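Long-range contacts in uncharacterized protein (Bacteroides eggerthii DSM 20697, PDB 4ECO), which is of unknown function but, as a leucine-rich repeat protein, probably serves as a scaffold for binding other proteins: residues Phe218-Ile223 / Pro260-Leu265; Val254-Cys259 / Thr267-Leu272. All coordinates share one frame; numbering follows the deposited sequence.

Interaction 1: Phe218-Ile223 / Pro260-Leu265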
loop_
_atom_site.group_PDB
_atom_site.type_symbol
_atom_site.label_atom_id
_atom_site.label_comp_id
_atom_site.label_asym_id
_atom_site.label_seq_id
_atom_site.Cartn_x
_atom_site.Cartn_y
_atom_site.Cartn_z
ATOM N N PHE A 218 -12.441 -3.684 24.402
ATOM C CA PHE A 218 -12.694 -2.565 25.314
ATOM C C PHE A 218 -13.358 -1.376 24.602
ATOM O O PHE A 218 -13.329 -1.273 23.376
ATOM C CB PHE A 218 -11.414 -2.096 26.044
ATOM C CG PHE A 218 -10.137 -1.974 25.241
ATOM C CD1 PHE A 218 -10.138 -1.384 23.976
ATOM C CD2 PHE A 218 -8.914 -2.343 25.793
ATOM C CE1 PHE A 218 -8.949 -1.219 23.261
ATOM C CE2 PHE A 218 -7.728 -2.184 25.066
ATOM C CZ PHE A 218 -7.751 -1.615 23.805
ATOM N N VAL A 219 -13.987 -0.511 25.404
ATOM C CA VAL A 219 -14.650 0.722 24.975
ATOM C C VAL A 219 -13.670 1.878 25.213
ATOM O O VAL A 219 -12.802 1.773 26.082
ATOM C CB VAL A 219 -16.032 0.938 25.663
ATOM C CG1 VAL A 219 -17.051 -0.084 25.173
ATOM C CG2 VAL A 219 -15.923 0.901 27.185
ATOM N N ALA A 220 -13.800 2.963 24.435
ATOM C CA ALA A 220 -12.910 4.135 24.443
ATOM C C ALA A 220 -12.650 4.714 25.846
ATOM O O ALA A 220 -11.496 5.011 26.166
ATOM C CB ALA A 220 -13.481 5.214 23.563
ATOM N N GLU A 221 -13.701 4.822 26.682
ATOM C CA GLU A 221 -13.633 5.401 28.032
ATOM C C GLU A 221 -12.872 4.500 29.038
ATOM O O GLU A 221 -12.560 4.957 30.137
ATOM C CB GLU A 221 -15.046 5.736 28.580
ATOM C CG GLU A 221 -16.057 4.592 28.619
ATOM C CD GLU A 221 -16.869 4.304 27.363
ATOM O OE1 GLU A 221 -16.495 4.785 26.269
ATOM O OE2 GLU A 221 -17.874 3.563 27.475
ATOM N N ASN A 222 -12.555 3.247 28.663
ATOM C CA ASN A 222 -11.853 2.329 29.563
ATOM C C ASN A 222 -10.386 2.159 29.152
ATOM O O ASN A 222 -9.689 1.297 29.697
ATOM C CB ASN A 222 -12.573 0.995 29.628
ATOM C CG ASN A 222 -13.827 1.060 30.468
ATOM O OD1 ASN A 222 -14.033 1.980 31.280
ATOM N ND2 ASN A 222 -14.678 0.057 30.319
ATOM N N ILE A 223 -9.904 3.039 28.244
ATOM C CA ILE A 223 -8.509 3.050 27.799
ATOM C C ILE A 223 -7.801 4.201 28.495
ATOM O O ILE A 223 -7.841 5.338 28.005
ATOM C CB ILE A 223 -8.327 3.123 26.250
ATOM C CG1 ILE A 223 -9.128 2.024 25.518
ATOM C CG2 ILE A 223 -6.837 3.077 25.878
ATOM C CD1 ILE A 223 -9.186 2.191 24.041
ATOM N N PRO A 260 -13.240 -3.307 17.828
ATOM C CA PRO A 260 -14.618 -3.163 17.319
ATOM C C PRO A 260 -15.617 -2.473 18.234
ATOM O O PRO A 260 -16.632 -1.983 17.712
ATOM C CB PRO A 260 -15.063 -4.606 17.100
ATOM C CG PRO A 260 -14.185 -5.414 17.950
ATOM C CD PRO A 260 -12.858 -4.732 17.851
ATOM N N ASN A 261 -15.357 -2.400 19.547
ATOM C CA ASN A 261 -16.330 -1.772 20.427
ATOM C C ASN A 261 -16.000 -0.274 20.678
ATOM O O ASN A 261 -16.728 0.396 21.431
ATOM C CB ASN A 261 -16.481 -2.557 21.720
ATOM C CG ASN A 261 -16.986 -3.960 21.446
ATOM O OD1 ASN A 261 -17.905 -4.179 20.634
ATOM N ND2 ASN A 261 -16.351 -4.951 22.058
ATOM N N LEU A 262 -15.002 0.274 19.958
ATOM C CA LEU A 262 -14.724 1.700 20.010
ATOM C C LEU A 262 -15.813 2.447 19.246
ATOM O O LEU A 262 -16.170 2.027 18.148
ATOM C CB LEU A 262 -13.331 2.046 19.421
ATOM C CG LEU A 262 -12.079 1.567 20.140
ATOM C CD1 LEU A 262 -10.857 2.062 19.452
ATOM C CD2 LEU A 262 -12.021 2.025 21.583
ATOM N N THR A 263 -16.348 3.536 19.818
ATOM C CA THR A 263 -17.353 4.375 19.160
ATOM C C THR A 263 -16.741 5.743 18.926
ATOM O O THR A 263 -17.324 6.581 18.230
ATOM C CB THR A 263 -18.670 4.443 19.938
ATOM O OG1 THR A 263 -18.435 4.741 21.320
ATOM C CG2 THR A 263 -19.488 3.186 19.798
ATOM N N LYS A 264 -15.539 5.951 19.495
ATOM C CA LYS A 264 -14.703 7.153 19.387
ATOM C C LYS A 264 -13.280 6.765 19.696
ATOM O O LYS A 264 -13.051 5.692 20.249
ATOM C CB LYS A 264 -15.195 8.286 20.329
ATOM C CG LYS A 264 -14.887 8.064 21.813
ATOM C CD LYS A 264 -15.270 9.232 22.686
ATOM C CE LYS A 264 -14.505 9.174 23.974
ATOM N NZ LYS A 264 -15.105 10.056 25.003
ATOM N N LEU A 265 -12.314 7.614 19.347
ATOM C CA LEU A 265 -10.904 7.335 19.669
ATOM C C LEU A 265 -10.657 7.653 21.127
ATOM O O LEU A 265 -11.258 8.619 21.620
ATOM C CB LEU A 265 -9.921 8.126 18.774
ATOM C CG LEU A 265 -9.924 7.804 17.283
ATOM C CD1 LEU A 265 -8.946 8.688 16.547
ATOM C CD2 LEU A 265 -9.573 6.346 17.024
HETATM O O HOH W 1 -13.082 -2.584 21.123
#

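Interaction 2: Val254-Cys259 / Thr267-Leu272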
loop_
_atom_site.group_PDB
_atom_site.type_symbol
_atom_site.label_atom_id
_atom_site.label_comp_id
_atom_site.label_asym_id
_atom_site.label_seq_id
_atom_site.Cartn_x
_atom_site.Cartn_y
_atom_site.Cartn_z
ATOM N N VAL A 254 2.137 5.237 18.655
ATOM C CA VAL A 254 0.927 4.736 19.318
ATOM C C VAL A 254 0.026 4.056 18.288
ATOM O O VAL A 254 -0.182 4.585 17.194
ATOM C CB VAL A 254 0.172 5.837 20.102
ATOM C CG1 VAL A 254 -1.124 5.303 20.672
ATOM C CG2 VAL A 254 1.038 6.414 21.220
ATOM N N GLU A 255 -0.502 2.870 18.646
ATOM C CA GLU A 255 -1.426 2.110 17.804
ATOM C C GLU A 255 -2.637 1.635 18.623
ATOM O O GLU A 255 -2.476 1.065 19.710
ATOM C CB GLU A 255 -0.719 0.929 17.151
ATOM C CG GLU A 255 -1.684 -0.014 16.453
ATOM C CD GLU A 255 -1.074 -1.121 15.622
ATOM O OE1 GLU A 255 -0.508 -0.819 14.550
ATOM O OE2 GLU A 255 -1.200 -2.297 16.020
ATOM N N VAL A 256 -3.846 1.928 18.106
ATOM C CA VAL A 256 -5.159 1.496 18.617
ATOM C C VAL A 256 -5.860 0.894 17.400
ATOM O O VAL A 256 -6.545 1.593 16.656
ATOM C CB VAL A 256 -5.968 2.611 19.318
ATOM C CG1 VAL A 256 -7.097 2.001 20.137
ATOM C CG2 VAL A 256 -5.079 3.482 20.200
ATOM N N TYR A 257 -5.582 -0.378 17.131
ATOM C CA TYR A 257 -5.988 -1.043 15.897
ATOM C C TYR A 257 -7.041 -2.100 16.109
ATOM O O TYR A 257 -6.917 -2.933 17.001
ATOM C CB TYR A 257 -4.730 -1.694 15.275
ATOM C CG TYR A 257 -4.958 -2.591 14.081
ATOM C CD1 TYR A 257 -4.937 -2.081 12.788
ATOM C CD2 TYR A 257 -5.061 -3.974 14.233
ATOM C CE1 TYR A 257 -5.078 -2.914 11.679
ATOM C CE2 TYR A 257 -5.233 -4.813 13.133
ATOM C CZ TYR A 257 -5.221 -4.282 11.855
ATOM O OH TYR A 257 -5.356 -5.106 10.759
ATOM N N ASN A 258 -8.027 -2.119 15.207
ATOM C CA ASN A 258 -9.107 -3.096 15.145
ATOM C C ASN A 258 -9.713 -3.364 16.535
ATOM O O ASN A 258 -9.612 -4.482 17.053
ATOM C CB ASN A 258 -8.584 -4.392 14.509
ATOM C CG ASN A 258 -9.616 -5.407 14.148
ATOM O OD1 ASN A 258 -10.791 -5.103 13.955
ATOM N ND2 ASN A 258 -9.198 -6.650 14.065
ATOM N N CYS A 259 -10.307 -2.325 17.151
ATOM C CA CYS A 259 -11.000 -2.484 18.429
ATOM C C CYS A 259 -12.485 -2.212 18.137
ATOM O O CYS A 259 -12.913 -1.052 18.024
ATOM C CB CYS A 259 -10.401 -1.586 19.505
ATOM S SG CYS A 259 -8.666 -1.954 19.900
ATOM N N THR A 267 -9.349 9.350 24.349
ATOM C CA THR A 267 -9.055 10.775 24.528
ATOM C C THR A 267 -7.606 11.087 24.944
ATOM O O THR A 267 -7.199 12.261 24.885
ATOM C CB THR A 267 -10.008 11.352 25.571
ATOM O OG1 THR A 267 -9.814 10.650 26.799
ATOM C CG2 THR A 267 -11.471 11.256 25.132
ATOM N N PHE A 268 -6.835 10.069 25.345
ATOM C CA PHE A 268 -5.464 10.286 25.810
ATOM C C PHE A 268 -4.547 10.676 24.649
ATOM O O PHE A 268 -3.502 11.295 24.886
ATOM C CB PHE A 268 -4.927 9.041 26.543
ATOM C CG PHE A 268 -4.392 7.930 25.679
ATOM C CD1 PHE A 268 -5.230 6.922 25.222
ATOM C CD2 PHE A 268 -3.042 7.876 25.340
ATOM C CE1 PHE A 268 -4.731 5.888 24.425
ATOM C CE2 PHE A 268 -2.544 6.857 24.527
ATOM C CZ PHE A 268 -3.390 5.865 24.081
ATOM N N LEU A 269 -4.924 10.280 23.406
ATOM C CA LEU A 269 -4.126 10.521 22.203
ATOM C C LEU A 269 -3.898 12.007 21.997
ATOM O O LEU A 269 -2.738 12.392 21.881
ATOM C CB LEU A 269 -4.778 9.901 20.965
ATOM C CG LEU A 269 -4.965 8.378 20.978
ATOM C CD1 LEU A 269 -5.953 7.948 19.921
ATOM C CD2 LEU A 269 -3.669 7.653 20.805
ATOM N N LYS A 270 -4.966 12.854 22.041
ATOM C CA LYS A 270 -4.820 14.310 21.844
ATOM C C LYS A 270 -4.062 14.987 23.016
ATOM O O LYS A 270 -3.508 16.083 22.838
ATOM C CB LYS A 270 -6.172 15.000 21.612
ATOM C CG LYS A 270 -7.183 14.852 22.723
ATOM C CD LYS A 270 -8.504 15.433 22.282
ATOM C CE LYS A 270 -9.537 15.410 23.369
ATOM N NZ LYS A 270 -10.842 15.887 22.856
ATOM N N ALA A 271 -3.996 14.311 24.171
ATOM C CA ALA A 271 -3.305 14.788 25.365
ATOM C C ALA A 271 -1.777 14.530 25.300
ATOM O O ALA A 271 -1.057 15.040 26.155
ATOM C CB ALA A 271 -3.892 14.121 26.610
ATOM N N LEU A 272 -1.279 13.769 24.307
ATOM C CA LEU A 272 0.151 13.447 24.197
ATOM C C LEU A 272 0.962 14.617 23.609
ATOM O O LEU A 272 0.480 15.331 22.724
ATOM C CB LEU A 272 0.384 12.170 23.357
ATOM C CG LEU A 272 -0.159 10.836 23.933
ATOM C CD1 LEU A 272 -0.048 9.734 22.921
ATOM C CD2 LEU A 272 0.547 10.422 25.239
#

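Interaction 1: Phe218-Ile223 / Pro260-Leu265
A220 and L262 form the apolar centre of this contact, with I223 beside them. With CG anti to the carbonyl carbon (chi1 -67°) and CD1 anti to CA, CD2 of L262 is the branch turned to segment 218-223. There this methyl lies 3.5 Å from A220 N and 4.0 Å from A220 CB, so it rests against both the backbone and the side chain of the short 3-10 turn at 220-221. I223 comes in crosswise, its CD1 3.8 Å from L262 CD2, the two side chains at about a right angle. The same I223 lies over one face of the F218 ring, its CG1 offset toward the rim.

Both segments lie in the connections that follow neighbouring parallel strands, 210-214 and 253-257, of the leucine-rich repeat solenoid. The pattern V254, V256, C259, L262 fits the consensus LxxLxLxxCxxL, with C259 at the cysteine position and L262 as the leucine three residues on, whose side chain is buried in the interior.

Carbon-to-carbonyl packing flanks this centre. A220 CB sits 3.4 Å from K264 O and 3.6 Å from K264 CG, touching the base of an otherwise extended lysine chain that also packs on helix 288-300. V219 CG1 approaches N261 O at 3.8 Å.

The polar link is made by water. One molecule donates to F218 O at 2.6 Å and accepts from N261 N at 2.8 Å, joining the two backbones. N261 ND2 is hydrogen-bonded to P217 O, fastening the loop to the residue just before F218.

Interaction 2: Val254-Cys259 / Thr267-Leu272
V254 and L269 mark the nearest approach of the two backbones, their CA atoms 8.2 Å apart, a spacing bridged by side chains. V254 lies on strand 253-257, hydrogen-bonded through its backbone to strand 277-279, while E255 pairs with strand 210-214. Segment 267-272 returns along the other side of the solenoid turn with helical backbone angles but without regular helical bonding, and closes in a type I turn in which L272 N donates to L269 O at 3.1 Å. This is the cross-section of a leucine-rich repeat: V254 and V256 occupy inward positions of the parallel strand, and F268, L269 and L272 pack against them from the convex-side segment.

V254 divides its two methyls among three partners. With CG1 anti to the backbone N (chi1 175°), that branch faces L269 CD2 at 3.5 Å and the far end of the phenylalanine ring, F268 CZ, at 4.1 Å. The methyl stands obliquely to the ring. The other branch, CG2, meets L272 CD1 tip to tip at 3.9 Å. L269 also reaches V256, CD2 lying a looser 4.4 Å from V256 CG2, so one leucine methyl serves two successive inward valines.

All five side chains are buried. F268 is further enclosed by M213 of the preceding strand and by W245, whose ring meets its own with the planes at about 35°. L269 packs on I278 and L298 as well. Within segment 267-272 itself, L269 CG lies 4.2 Å above the F268 ring plane, offset toward the rim.

Interactions 1 and 2 lie about 10 Å apart between their centres, and their segments alternate along the chain: 260-265 lies in the connection between strand 253-257 and segment 267-272, so both contacts share one turn of the solenoid. Three packing contacts connect them. F218 CE1 is 3.5 Å from C259 SG, L262 CD1 is 3.8 Å from V256 CG1, and I223 CG2 is 3.8 Å from F268 CE1, so the two contacts adjoin in the buried interior. Interaction 1 ties this turn to the loop after strand 210-214, whereas interaction 2 closes the turn on itself. The sodium ion bound at E117 and S192 lies about 12 Å from the side chain of F218, apart from both contacts.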